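Local structure of protein of unknown function DUF574 (Streptomyces avermitilis, 3GIW) at residues R132-E137 / R153-L158; A168-V173 / M198-A203; E240-G245 / G271-K276; I246-K251 / E265-Y270. The protein is of unknown function but, with its Rossmann-type fold, probably acts as an S-adenosylmethionine-dependent methyltransferase. All coordinates share one frame; numbering follows the deposited sequence. Where two conformers were deposited one is given.

Overall arrangement
From the N terminus, contact 1 closes first: it brings the loop after helix 150-153 back against the edge strand 132-137. Contact 2 follows in series and sets the loop after strand 163-167 on strand 195-201, the next strand in the sheet. Contact 3 pairs strand 269-275 with the other edge strand, 240-248, and contact 4 is nested inside the loop that contact 3 closes, on the same two strands. Contacts 2, 3 and 4 adjoin one another: Met198 and Ile200 lie beside Ala272 and Tyr270, and Val247 beside Gly271. Contact 1 stands apart, its centre about 31 Å from that of contact 4. All four reach one seven-stranded mixed sheet.

Contact 1: R132-E137 / R153-L158; sequences RTAYVE and RDTLDL
Thr155 packs its two branches against the strand residues Arg132 and Ala134, and this is the tight part of the contact. Its OG1 meets the methyl of Ala134 at 3.4 Å to CB. That hydroxyl is also hydrogen-bonded to the carbonyl of Glu151. CG2, anti to the backbone N (OG1 chi1 -58°), is turned to the start of the strand and reaches CB of Arg132 at 3.9 Å. Arg132 and Thr155 have the closest CA atoms of the two segments, 6.2 Å apart. The looser, solvent side belongs to Arg132, whose chain runs extended from CG to NE over the loop. Its NH1 comes to 3.0 Å from Asp154 O and to 3.7 Å from Thr155 O, both obliquely to the guanidinium. Thr155 O is buried and has no partner in the model. The Asp154 carboxylate is probably only weakly attracted, OD1 lying 6.8 Å from Arg132 NH1. Strand 132-137 is an edge strand, hydrogen-bonded along its inner side to strand 107-112 through Val108 and Tyr110. The loop leaves helix 150-153 and leans on that same neighbour, with Thr155 and Leu156 both touching Val109.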
loop_
_atom_site.group_PDB
_atom_site.type_symbol
_atom_site.label_atom_id
_atom_site.label_comp_id
_atom_site.label_asym_id
_atom_site.label_seq_id
_atom_site.Cartn_x
_atom_site.Cartn_y
_atom_site.Cartn_z
ATOM N N ARG A 132 13.742 4.810 14.236
ATOM C CA ARG A 132 12.728 5.840 14.492
ATOM C C ARG A 132 11.496 5.545 13.660
ATOM O O ARG A 132 11.625 5.162 12.516
ATOM C CB ARG A 132 13.183 7.244 14.086
ATOM C CG ARG A 132 14.564 7.687 14.544
ATOM C CD ARG A 132 14.936 9.012 13.858
ATOM N NE ARG A 132 16.227 9.525 14.322
ATOM C CZ ARG A 132 16.773 10.691 13.954
ATOM N NH1 ARG A 132 16.152 11.490 13.086
ATOM N NH2 ARG A 132 17.950 11.067 14.462
ATOM N N THR A 133 10.321 5.789 14.213
ATOM C CA THR A 133 9.079 5.785 13.426
ATOM C C THR A 133 8.206 6.977 13.812
ATOM O O THR A 133 8.284 7.510 14.940
ATOM C CB THR A 133 8.273 4.482 13.597
ATOM O OG1 THR A 133 7.746 4.428 14.928
ATOM C CG2 THR A 133 9.126 3.268 13.316
ATOM N N ALA A 134 7.326 7.337 12.902
ATOM C CA ALA A 134 6.377 8.414 13.127
ATOM C C ALA A 134 5.092 8.136 12.325
ATOM O O ALA A 134 5.107 7.334 11.384
ATOM C CB ALA A 134 7.001 9.751 12.700
ATOM N N TYR A 135 4.019 8.802 12.720
ATOM C CA TYR A 135 2.733 8.714 12.049
ATOM C C TYR A 135 2.223 10.103 11.767
ATOM O O TYR A 135 2.245 10.980 12.666
ATOM C CB TYR A 135 1.677 7.937 12.872
ATOM C CG TYR A 135 0.335 7.922 12.170
ATOM C CD1 TYR A 135 0.149 7.156 11.025
ATOM C CD2 TYR A 135 -0.729 8.751 12.583
ATOM C CE1 TYR A 135 -1.035 7.185 10.319
ATOM C CE2 TYR A 135 -1.942 8.791 11.852
ATOM C CZ TYR A 135 -2.095 7.994 10.729
ATOM O OH TYR A 135 -3.234 7.968 9.968
ATOM N N VAL A 136 1.778 10.313 10.534
ATOM C CA VAL A 136 1.229 11.587 10.067
ATOM C C VAL A 136 -0.167 11.307 9.495
ATOM O O VAL A 136 -0.325 10.455 8.642
ATOM C CB VAL A 136 2.183 12.198 8.937
ATOM C CG1 VAL A 136 1.555 13.434 8.275
ATOM C CG2 VAL A 136 3.591 12.488 9.478
ATOM N N GLU A 137 -1.191 11.994 9.982
ATOM C CA GLU A 137 -2.501 11.974 9.357
ATOM C C GLU A 137 -2.533 13.034 8.263
ATOM O O GLU A 137 -2.475 14.222 8.551
ATOM C CB GLU A 137 -3.609 12.240 10.385
ATOM C CG GLU A 137 -4.995 12.018 9.860
ATOM C CD GLU A 137 -6.039 12.271 10.929
ATOM O OE1 GLU A 137 -6.330 13.459 11.221
ATOM O OE2 GLU A 137 -6.539 11.289 11.505
ATOM N N ARG A 153 10.124 15.211 8.867
ATOM C CA ARG A 153 11.456 15.845 8.803
ATOM C C ARG A 153 12.329 15.554 10.006
ATOM O O ARG A 153 13.546 15.648 9.889
ATOM C CB ARG A 153 11.340 17.352 8.612
ATOM C CG ARG A 153 10.857 17.733 7.261
ATOM C CD ARG A 153 11.862 17.319 6.201
ATOM N NE ARG A 153 11.370 17.650 4.879
ATOM C CZ ARG A 153 12.032 18.336 3.948
ATOM N NH1 ARG A 153 13.287 18.753 4.127
ATOM N NH2 ARG A 153 11.433 18.556 2.788
ATOM N N ASP A 154 11.712 15.236 11.143
ATOM C CA ASP A 154 12.436 14.742 12.316
ATOM C C ASP A 154 12.769 13.281 12.285
ATOM O O ASP A 154 13.495 12.799 13.169
ATOM C CB ASP A 154 11.673 15.037 13.613
ATOM C CG ASP A 154 11.654 16.512 13.955
ATOM O OD1 ASP A 154 12.491 17.266 13.413
ATOM O OD2 ASP A 154 10.784 16.901 14.769
ATOM N N THR A 155 12.226 12.562 11.297
ATOM C CA THR A 155 12.399 11.132 11.243
ATOM C C THR A 155 13.322 10.733 10.094
ATOM O O THR A 155 14.273 10.004 10.314
ATOM C CB THR A 155 11.019 10.420 11.160
ATOM O OG1 THR A 155 10.240 10.816 12.310
ATOM C CG2 THR A 155 11.162 8.892 11.172
ATOM N N LEU A 156 13.025 11.197 8.878
ATOM C CA LEU A 156 13.777 10.865 7.679
ATOM C C LEU A 156 14.785 11.955 7.303
ATOM O O LEU A 156 14.553 13.151 7.527
ATOM C CB LEU A 156 12.842 10.646 6.503
ATOM C CG LEU A 156 11.719 9.626 6.697
ATOM C CD1 LEU A 156 10.888 9.508 5.402
ATOM C CD2 LEU A 156 12.274 8.283 7.200
ATOM N N ASP A 157 15.895 11.521 6.711
ATOM C CA ASP A 157 16.894 12.386 6.106
ATOM C C ASP A 157 16.708 12.313 4.607
ATOM O O ASP A 157 17.065 11.315 3.962
ATOM C CB ASP A 157 18.273 11.878 6.517
ATOM C CG ASP A 157 19.411 12.650 5.905
ATOM O OD1 ASP A 157 19.208 13.445 4.967
ATOM O OD2 ASP A 157 20.570 12.448 6.385
ATOM N N LEU A 158 16.133 13.335 4.002
ATOM C CA LEU A 158 15.815 13.279 2.569
ATOM C C LEU A 158 17.010 13.513 1.639
ATOM O O LEU A 158 16.848 13.588 0.409
ATOM C CB LEU A 158 14.659 14.223 2.222
ATOM C CG LEU A 158 13.346 13.982 2.995
ATOM C CD1 LEU A 158 12.270 14.922 2.420
ATOM C CD2 LEU A 158 12.923 12.505 2.916
#

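Contact 2: A168-V173 / M198-A203; sequences AIVHFV and MSIGTA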
loop_
_atom_site.group_PDB
_atom_site.type_symbol
_atom_site.label_atom_id
_atom_site.label_comp_id
_atom_site.label_asym_id
_atom_site.label_seq_id
_atom_site.Cartn_x
_atom_site.Cartn_y
_atom_site.Cartn_z
ATOM N N ALA A 168 -1.818 -0.639 -2.120
ATOM C CA ALA A 168 -3.253 -0.854 -1.916
ATOM C C ALA A 168 -4.000 0.461 -1.663
ATOM O O ALA A 168 -4.914 0.537 -0.831
ATOM C CB ALA A 168 -3.500 -1.896 -0.780
ATOM N N ILE A 169 -3.605 1.523 -2.374
ATOM C CA ILE A 169 -4.238 2.845 -2.213
ATOM C C ILE A 169 -4.559 3.573 -3.528
ATOM O O ILE A 169 -5.568 4.276 -3.634
ATOM C CB ILE A 169 -3.369 3.781 -1.318
ATOM C CG1 ILE A 169 -3.985 5.191 -1.274
ATOM C CG2 ILE A 169 -1.955 3.865 -1.823
ATOM C CD1 ILE A 169 -3.493 6.038 -0.132
ATOM N N VAL A 170 -3.722 3.418 -4.546
ATOM C CA VAL A 170 -3.795 4.291 -5.684
ATOM C C VAL A 170 -5.095 4.151 -6.504
ATOM O O VAL A 170 -5.549 5.104 -7.203
ATOM C CB VAL A 170 -2.501 4.160 -6.552
ATOM C CG1 VAL A 170 -2.594 3.002 -7.547
ATOM C CG2 VAL A 170 -2.244 5.498 -7.254
ATOM N N HIS A 171 -5.714 2.983 -6.443
ATOM C CA HIS A 171 -6.975 2.768 -7.174
ATOM C C HIS A 171 -8.140 3.564 -6.565
ATOM O O HIS A 171 -9.201 3.662 -7.176
ATOM C CB HIS A 171 -7.312 1.280 -7.262
ATOM C CG HIS A 171 -6.801 0.492 -6.107
ATOM N ND1 HIS A 171 -5.588 -0.155 -6.122
ATOM C CD2 HIS A 171 -7.283 0.358 -4.852
ATOM C CE1 HIS A 171 -5.395 -0.743 -4.954
ATOM N NE2 HIS A 171 -6.409 -0.441 -4.161
ATOM N N PHE A 172 -7.936 4.150 -5.385
ATOM C CA PHE A 172 -8.906 5.070 -4.808
ATOM C C PHE A 172 -8.717 6.548 -5.214
ATOM O O PHE A 172 -9.516 7.413 -4.848
ATOM C CB PHE A 172 -8.976 4.929 -3.274
ATOM C CG PHE A 172 -9.439 3.579 -2.820
ATOM C CD1 PHE A 172 -10.765 3.175 -3.066
ATOM C CD2 PHE A 172 -8.565 2.729 -2.163
ATOM C CE1 PHE A 172 -11.200 1.919 -2.652
ATOM C CE2 PHE A 172 -8.995 1.450 -1.755
ATOM C CZ PHE A 172 -10.302 1.072 -1.993
ATOM N N VAL A 173 -7.655 6.805 -5.977
ATOM C CA VAL A 173 -7.419 8.073 -6.639
ATOM C C VAL A 173 -7.877 7.901 -8.112
ATOM O O VAL A 173 -7.261 7.186 -8.958
ATOM C CB VAL A 173 -5.929 8.494 -6.601
ATOM C CG1 VAL A 173 -5.782 9.958 -7.112
ATOM C CG2 VAL A 173 -5.288 8.322 -5.170
HETATM N N MSE A 198 4.848 -0.176 -5.426
HETATM C CA MSE A 198 3.411 -0.019 -5.505
HETATM C C MSE A 198 2.689 -1.334 -5.746
HETATM O O MSE A 198 3.164 -2.228 -6.411
HETATM C CB MSE A 198 3.012 0.916 -6.659
HETATM C CG MSE A 198 3.686 2.305 -6.628
HETATM SE SE MSE A 198 2.966 3.454 -8.038
HETATM C CE MSE A 198 1.177 3.650 -7.343
ATOM N N SER A 199 1.453 -1.401 -5.258
ATOM C CA SER A 199 0.473 -2.380 -5.766
ATOM C C SER A 199 -0.687 -1.586 -6.369
ATOM O O SER A 199 -1.187 -0.603 -5.752
ATOM C CB SER A 199 0.032 -3.392 -4.730
ATOM O OG SER A 199 -0.657 -2.799 -3.669
ATOM N N ILE A 200 -1.135 -1.997 -7.554
ATOM C CA ILE A 200 -2.077 -1.271 -8.387
ATOM C C ILE A 200 -3.239 -2.188 -8.819
ATOM O O ILE A 200 -3.020 -3.233 -9.448
ATOM C CB ILE A 200 -1.340 -0.734 -9.648
ATOM C CG1 ILE A 200 -0.213 0.244 -9.247
ATOM C CG2 ILE A 200 -2.280 -0.011 -10.631
ATOM C CD1 ILE A 200 0.770 0.619 -10.357
ATOM N N GLY A 201 -4.463 -1.783 -8.476
ATOM C CA GLY A 201 -5.645 -2.610 -8.755
ATOM C C GLY A 201 -5.927 -2.689 -10.262
ATOM O O GLY A 201 -5.745 -1.693 -11.013
ATOM N N THR A 202 -6.325 -3.871 -10.726
ATOM C CA THR A 202 -6.634 -4.134 -12.134
ATOM C C THR A 202 -7.864 -5.056 -12.253
ATOM O O THR A 202 -8.069 -5.903 -11.395
ATOM C CB THR A 202 -5.449 -4.775 -12.876
ATOM O OG1 THR A 202 -5.820 -5.058 -14.235
ATOM C CG2 THR A 202 -4.981 -6.064 -12.188
ATOM N N ALA A 203 -8.672 -4.852 -13.290
ATOM C CA ALA A 203 -9.766 -5.772 -13.654
ATOM C C ALA A 203 -9.434 -6.756 -14.763
ATOM O O ALA A 203 -10.306 -7.529 -15.176
ATOM C CB ALA A 203 -11.027 -5.002 -14.038
HETATM O O HOH W 1 -1.397 1.712 -4.475
#
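Ala168 and Ser199 bring their CA atoms to 5.6 Å, and from there the loop 168-173, with a 3-10 turn at 170-172, follows strand 198-201 as far as His171 opposite Gly201. Ser199 OG accepts a bent hydrogen bond from Ala168 N (2.9 Å, 132° at the hydrogen); chi1 of 64° sets OG between the backbone N and the carbonyl carbon, and the same hydroxyl is hydrogen-bonded to Asn62 OD1. An alanine at Ser199 would probably leave both Ala168 N and the Asn62 side chain without this shared partner. One step on, a water accepts from Val170 N at 2.9 Å and donates to Ser199 O at 2.7 Å, bridging the two backbones. In the conformer described, His171 ND1 takes the N-H of Gly201 at 3.1 Å, the donor lying 30° out of the ring plane. Apolar packing fills the other part of the contact. CE of selenomethionine Met198 sits 3.8 Å from Val170 CB, the two side chains crossing at about a right angle, while Val170 CG1 meets Ile200 CG1 at 4.0 Å. The loop follows parallel strand 163-167, and helix 179-187 completes its crossover to strand 195-201. This is the carboxyl-end rim of a Rossmann-type sheet, where methyltransferases of this class bind cofactor; Asn62 and Tyr28, seen to bind S-adenosyl-L-homocysteine in this protein though none is bound here, lie close to Ser199 and Ala168.

Contact 3: E240-G245 / G271-K276; sequences ELVEPG and GAVARK
Glu240 and Arg275, an antiparallel hydrogen-bonded pair, meet through flat peptide groups; their carboxylate and guanidinium come near without touching. Glu240 N lies in the plane of the Arg275 carbonyl, 2.9 Å from its O. The return bond, Arg275 N to Glu240 O, is equally long, but its donor stands 38° above the Glu240 carbonyl plane; Ala274 CA also approaches that oxygen, at 3.2 Å. In the Arg275 conformer described, Glu240 OE1 is oblique to the guanidinium and 4.3 Å from NH1, opposite charges too far apart for a salt bridge. Leu241 pairs with Ala274 in the next, non-hydrogen-bonded position, and its CD2 rests 3.9 Å from Ala272 CB and 4.0 Å from Ala274 CB. Val242 N then donates to Val273 O at 2.8 Å, and the two valine side chains lie side by side, Val242 CG2, anti to the carbonyl carbon, meeting Val273 CG1 at 4.0 Å. The first segment then turns off: Gly245 N bonds back to Val242 O across the cis peptide of Pro244, a type VIa turn. A water accepts from Val273 N and lies close to the carbonyls of Val242 and Gly245, filling the break in the pairing. Segment 240-245 belongs to the sheet's edge strand. Strand 269-275 is flanked on its other side by strand 195-201, while helix 55-75 covers Val242 and Val273 through His72, Trp65 and Leu73.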
loop_
_atom_site.group_PDB
_atom_site.type_symbol
_atom_site.label_atom_id
_atom_site.label_comp_id
_atom_site.label_asym_id
_atom_site.label_seq_id
_atom_site.Cartn_x
_atom_site.Cartn_y
_atom_site.Cartn_z
ATOM N N GLU A 240 13.947 2.541 -12.836
ATOM C CA GLU A 240 14.567 1.275 -13.213
ATOM C C GLU A 240 13.884 0.122 -12.468
ATOM O O GLU A 240 14.117 -0.109 -11.297
ATOM C CB GLU A 240 16.083 1.320 -12.941
ATOM C CG GLU A 240 16.781 2.454 -13.756
ATOM C CD GLU A 240 18.315 2.474 -13.700
ATOM O OE1 GLU A 240 18.887 1.869 -12.786
ATOM O OE2 GLU A 240 18.932 3.092 -14.597
ATOM N N LEU A 241 13.030 -0.601 -13.175
ATOM C CA LEU A 241 12.274 -1.691 -12.550
ATOM C C LEU A 241 13.162 -2.819 -12.089
ATOM O O LEU A 241 14.061 -3.265 -12.827
ATOM C CB LEU A 241 11.196 -2.274 -13.494
ATOM C CG LEU A 241 9.922 -1.438 -13.639
ATOM C CD1 LEU A 241 9.186 -1.749 -14.968
ATOM C CD2 LEU A 241 8.981 -1.604 -12.462
ATOM N N VAL A 242 12.916 -3.300 -10.877
ATOM C CA VAL A 242 13.496 -4.541 -10.388
ATOM C C VAL A 242 12.808 -5.722 -11.099
ATOM O O VAL A 242 11.571 -5.749 -11.203
ATOM C CB VAL A 242 13.311 -4.663 -8.847
ATOM C CG1 VAL A 242 13.867 -6.002 -8.300
ATOM C CG2 VAL A 242 13.981 -3.463 -8.141
ATOM N N GLU A 243 13.552 -6.699 -11.603
ATOM C CA GLU A 243 12.947 -7.871 -12.227
ATOM C C GLU A 243 12.067 -8.552 -11.172
ATOM O O GLU A 243 12.429 -8.585 -10.010
ATOM C CB GLU A 243 14.022 -8.840 -12.795
ATOM C CG GLU A 243 14.931 -9.479 -11.732
ATOM C CD GLU A 243 14.349 -10.722 -11.040
ATOM O OE1 GLU A 243 13.362 -11.323 -11.543
ATOM O OE2 GLU A 243 14.912 -11.091 -9.973
ATOM N N PRO A 244 10.917 -9.107 -11.582
ATOM C CA PRO A 244 10.415 -9.341 -12.930
ATOM C C PRO A 244 9.585 -8.200 -13.545
ATOM O O PRO A 244 8.854 -8.424 -14.520
ATOM C CB PRO A 244 9.535 -10.573 -12.732
ATOM C CG PRO A 244 8.963 -10.385 -11.361
ATOM C CD PRO A 244 10.046 -9.726 -10.555
ATOM N N GLY A 245 9.709 -6.984 -13.024
ATOM C CA GLY A 245 8.914 -5.881 -13.538
ATOM C C GLY A 245 7.542 -5.774 -12.889
ATOM O O GLY A 245 7.391 -5.967 -11.682
ATOM N N GLY A 271 1.991 -5.694 -8.853
ATOM C CA GLY A 271 3.038 -5.186 -7.970
ATOM C C GLY A 271 4.316 -4.906 -8.721
ATOM O O GLY A 271 4.607 -5.531 -9.731
ATOM N N ALA A 272 5.045 -3.891 -8.234
ATOM C CA ALA A 272 6.301 -3.501 -8.838
ATOM C C ALA A 272 7.142 -2.672 -7.892
ATOM O O ALA A 272 6.612 -1.965 -7.019
ATOM C CB ALA A 272 6.043 -2.683 -10.143
ATOM N N VAL A 273 8.462 -2.775 -8.083
ATOM C CA VAL A 273 9.448 -2.014 -7.317
ATOM C C VAL A 273 10.461 -1.493 -8.332
ATOM O O VAL A 273 10.883 -2.239 -9.239
ATOM C CB VAL A 273 10.163 -2.923 -6.311
ATOM C CG1 VAL A 273 11.276 -2.159 -5.536
ATOM C CG2 VAL A 273 9.149 -3.538 -5.342
ATOM N N ALA A 274 10.868 -0.226 -8.193
ATOM C CA ALA A 274 11.794 0.386 -9.140
ATOM C C ALA A 274 12.706 1.409 -8.444
ATOM O O ALA A 274 12.293 2.083 -7.526
ATOM C CB ALA A 274 11.065 1.068 -10.255
ATOM N N ARG A 275 13.938 1.511 -8.953
ATOM C CA ARG A 275 14.974 2.428 -8.436
ATOM C C ARG A 275 14.961 3.752 -9.185
ATOM O O ARG A 275 14.814 3.784 -10.421
ATOM C CB ARG A 275 16.357 1.793 -8.606
ATOM C CG ARG A 275 17.519 2.603 -8.021
ATOM C CD ARG A 275 18.807 1.767 -7.978
ATOM N NE ARG A 275 19.911 2.493 -7.361
ATOM C CZ ARG A 275 20.631 3.440 -7.957
ATOM N NH1 ARG A 275 20.371 3.817 -9.209
ATOM N NH2 ARG A 275 21.610 4.030 -7.275
ATOM N N LYS A 276 15.133 4.840 -8.441
ATOM C CA LYS A 276 15.296 6.170 -9.015
ATOM C C LYS A 276 16.787 6.408 -9.352
ATOM O O LYS A 276 17.621 6.374 -8.452
ATOM C CB LYS A 276 14.800 7.225 -8.003
ATOM C CG LYS A 276 14.985 8.659 -8.468
ATOM C CD LYS A 276 14.415 9.668 -7.521
ATOM C CE LYS A 276 14.784 11.099 -7.969
ATOM N NZ LYS A 276 13.920 12.098 -7.243
HETATM O O HOH W 2 9.260 -5.040 -9.868
#

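Contact 4: I246-K251 / E265-Y270; sequences IVQVHK and EDIAMY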
loop_
_atom_site.group_PDB
_atom_site.type_symbol
_atom_site.label_atom_id
_atom_site.label_comp_id
_atom_site.label_asym_id
_atom_site.label_seq_id
_atom_site.Cartn_x
_atom_site.Cartn_y
_atom_site.Cartn_z
ATOM N N ILE A 246 6.571 -5.374 -13.687
ATOM C CA ILE A 246 5.208 -5.161 -13.202
ATOM C C ILE A 246 4.396 -6.427 -13.494
ATOM O O ILE A 246 4.141 -6.751 -14.661
ATOM C CB ILE A 246 4.528 -3.927 -13.874
ATOM C CG1 ILE A 246 5.382 -2.652 -13.696
ATOM C CG2 ILE A 246 3.110 -3.716 -13.346
ATOM C CD1 ILE A 246 4.967 -1.478 -14.641
ATOM N N VAL A 247 4.094 -7.170 -12.437
ATOM C CA VAL A 247 3.445 -8.484 -12.555
ATOM C C VAL A 247 2.390 -8.677 -11.496
ATOM O O VAL A 247 2.319 -7.920 -10.534
ATOM C CB VAL A 247 4.455 -9.631 -12.431
ATOM C CG1 VAL A 247 5.546 -9.559 -13.514
ATOM C CG2 VAL A 247 5.111 -9.666 -11.034
ATOM N N GLN A 248 1.487 -9.635 -11.682
ATOM C CA GLN A 248 0.548 -9.924 -10.612
ATOM C C GLN A 248 1.290 -10.213 -9.299
ATOM O O GLN A 248 2.312 -10.855 -9.306
ATOM C CB GLN A 248 -0.384 -11.081 -10.971
ATOM C CG GLN A 248 -1.423 -10.740 -12.036
ATOM C CD GLN A 248 -2.360 -11.938 -12.208
ATOM O OE1 GLN A 248 -1.976 -12.973 -12.765
ATOM N NE2 GLN A 248 -3.581 -11.820 -11.655
ATOM N N VAL A 249 0.769 -9.723 -8.177
ATOM C CA VAL A 249 1.528 -9.751 -6.928
ATOM C C VAL A 249 1.984 -11.130 -6.512
ATOM O O VAL A 249 3.094 -11.259 -5.948
ATOM C CB VAL A 249 0.820 -9.074 -5.729
ATOM C CG1 VAL A 249 0.800 -7.587 -5.912
ATOM C CG2 VAL A 249 -0.588 -9.611 -5.450
ATOM N N HIS A 250 1.218 -12.188 -6.786
ATOM C CA HIS A 250 1.612 -13.535 -6.368
ATOM C C HIS A 250 2.735 -14.113 -7.230
ATOM O O HIS A 250 3.276 -15.172 -6.912
ATOM C CB HIS A 250 0.404 -14.459 -6.338
ATOM C CG HIS A 250 -0.168 -14.734 -7.685
ATOM N ND1 HIS A 250 -0.563 -13.728 -8.548
ATOM C CD2 HIS A 250 -0.457 -15.900 -8.312
ATOM C CE1 HIS A 250 -1.049 -14.269 -9.651
ATOM N NE2 HIS A 250 -1.006 -15.586 -9.530
ATOM N N LYS A 251 3.064 -13.429 -8.307
ATOM C CA LYS A 251 4.163 -13.796 -9.201
ATOM C C LYS A 251 5.451 -12.971 -8.991
ATOM O O LYS A 251 6.431 -13.161 -9.713
ATOM C CB LYS A 251 3.683 -13.655 -10.667
ATOM C CG LYS A 251 2.537 -14.576 -10.990
ATOM C CD LYS A 251 2.132 -14.529 -12.455
ATOM C CE LYS A 251 0.920 -15.399 -12.664
ATOM N NZ LYS A 251 0.598 -15.596 -14.116
ATOM N N GLU A 265 -7.057 -15.435 -12.000
ATOM C CA GLU A 265 -8.281 -14.691 -11.840
ATOM C C GLU A 265 -8.554 -14.318 -10.379
ATOM O O GLU A 265 -9.378 -13.462 -10.119
ATOM C CB GLU A 265 -9.492 -15.440 -12.376
ATOM C CG GLU A 265 -9.808 -16.785 -11.714
ATOM C CD GLU A 265 -11.189 -17.243 -12.111
ATOM O OE1 GLU A 265 -12.172 -16.692 -11.514
ATOM O OE2 GLU A 265 -11.313 -18.086 -13.045
ATOM N N ASP A 266 -7.848 -14.967 -9.442
ATOM C CA ASP A 266 -8.036 -14.718 -7.995
ATOM C C ASP A 266 -7.226 -13.529 -7.457
ATOM O O ASP A 266 -7.288 -13.249 -6.265
ATOM C CB ASP A 266 -7.701 -15.985 -7.171
ATOM C CG ASP A 266 -8.550 -17.172 -7.542
ATOM O OD1 ASP A 266 -9.708 -16.991 -7.946
ATOM O OD2 ASP A 266 -8.017 -18.320 -7.434
ATOM N N ILE A 267 -6.465 -12.854 -8.315
ATOM C CA ILE A 267 -5.522 -11.800 -7.911
ATOM C C ILE A 267 -5.797 -10.581 -8.812
ATOM O O ILE A 267 -5.683 -10.690 -10.036
ATOM C CB ILE A 267 -4.033 -12.299 -8.048
ATOM C CG1 ILE A 267 -3.766 -13.498 -7.140
ATOM C CG2 ILE A 267 -3.032 -11.135 -7.796
ATOM C CD1 ILE A 267 -3.888 -13.199 -5.643
ATOM N N ALA A 268 -6.101 -9.440 -8.219
ATOM C CA ALA A 268 -6.445 -8.230 -8.978
ATOM C C ALA A 268 -5.499 -7.074 -8.638
ATOM O O ALA A 268 -5.915 -5.902 -8.694
ATOM C CB ALA A 268 -7.943 -7.818 -8.758
HETATM N N MSE A 269 -4.251 -7.378 -8.251
HETATM C CA MSE A 269 -3.213 -6.373 -8.018
HETATM C C MSE A 269 -2.008 -6.681 -8.850
HETATM O O MSE A 269 -1.511 -7.803 -8.810
HETATM C CB MSE A 269 -2.655 -6.357 -6.587
HETATM C CG MSE A 269 -3.468 -5.861 -5.540
HETATM SE SE MSE A 269 -3.991 -4.012 -5.637
HETATM C CE MSE A 269 -4.673 -4.089 -3.863
ATOM N N TYR A 270 -1.507 -5.679 -9.553
ATOM C CA TYR A 270 -0.125 -5.658 -10.026
ATOM C C TYR A 270 0.780 -5.178 -8.906
ATOM O O TYR A 270 0.386 -4.314 -8.112
ATOM C CB TYR A 270 0.041 -4.712 -11.210
ATOM C CG TYR A 270 -0.585 -5.180 -12.492
ATOM C CD1 TYR A 270 -0.165 -6.338 -13.126
ATOM C CD2 TYR A 270 -1.578 -4.429 -13.112
ATOM C CE1 TYR A 270 -0.717 -6.744 -14.319
ATOM C CE2 TYR A 270 -2.151 -4.846 -14.323
ATOM C CZ TYR A 270 -1.721 -6.009 -14.908
ATOM O OH TYR A 270 -2.238 -6.480 -16.115
#
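Ile246 opens the contact by laying CG2 against Tyr270 CB at 3.9 Å, the two side chains crossing at about a right angle. At Val247 the backbone takes over: its C lies at the in-plane edge of the Tyr270 ring, and its O receives Tyr270 CA at 3.4 Å. Gln248 pairs with Tyr270 in an antiparallel non-hydrogen-bonded bridge. Its amide NE2 gives Ile267 O a weak bond (2.9 Å, 124° at the hydrogen) and also bonds to Asp264 O. Val249 N donates to Met269 O at 3.0 Å; its CG1, anti to the carbonyl carbon (chi1 -71°), meets selenomethionine Met269 CB and its CG2 meets Ile267 CG2, both at 3.7 Å. At His250, Ile267 CG1 lies over one ring face in a CH-pi contact, 3.8 Å from the ring centre, Lys251 CG covers the opposite face, and Gln248 CD stands at the edge. An alanine at His250 would probably open a gap beside Ile267 and leave the side chain of Lys251 freer to move. The joint is thus one backbone hydrogen bond, a weak side-chain bond, CA-H...O contacts and close apolar packing. Across it the His250 ring acts through its face, ND1 being buried without a partner in the model.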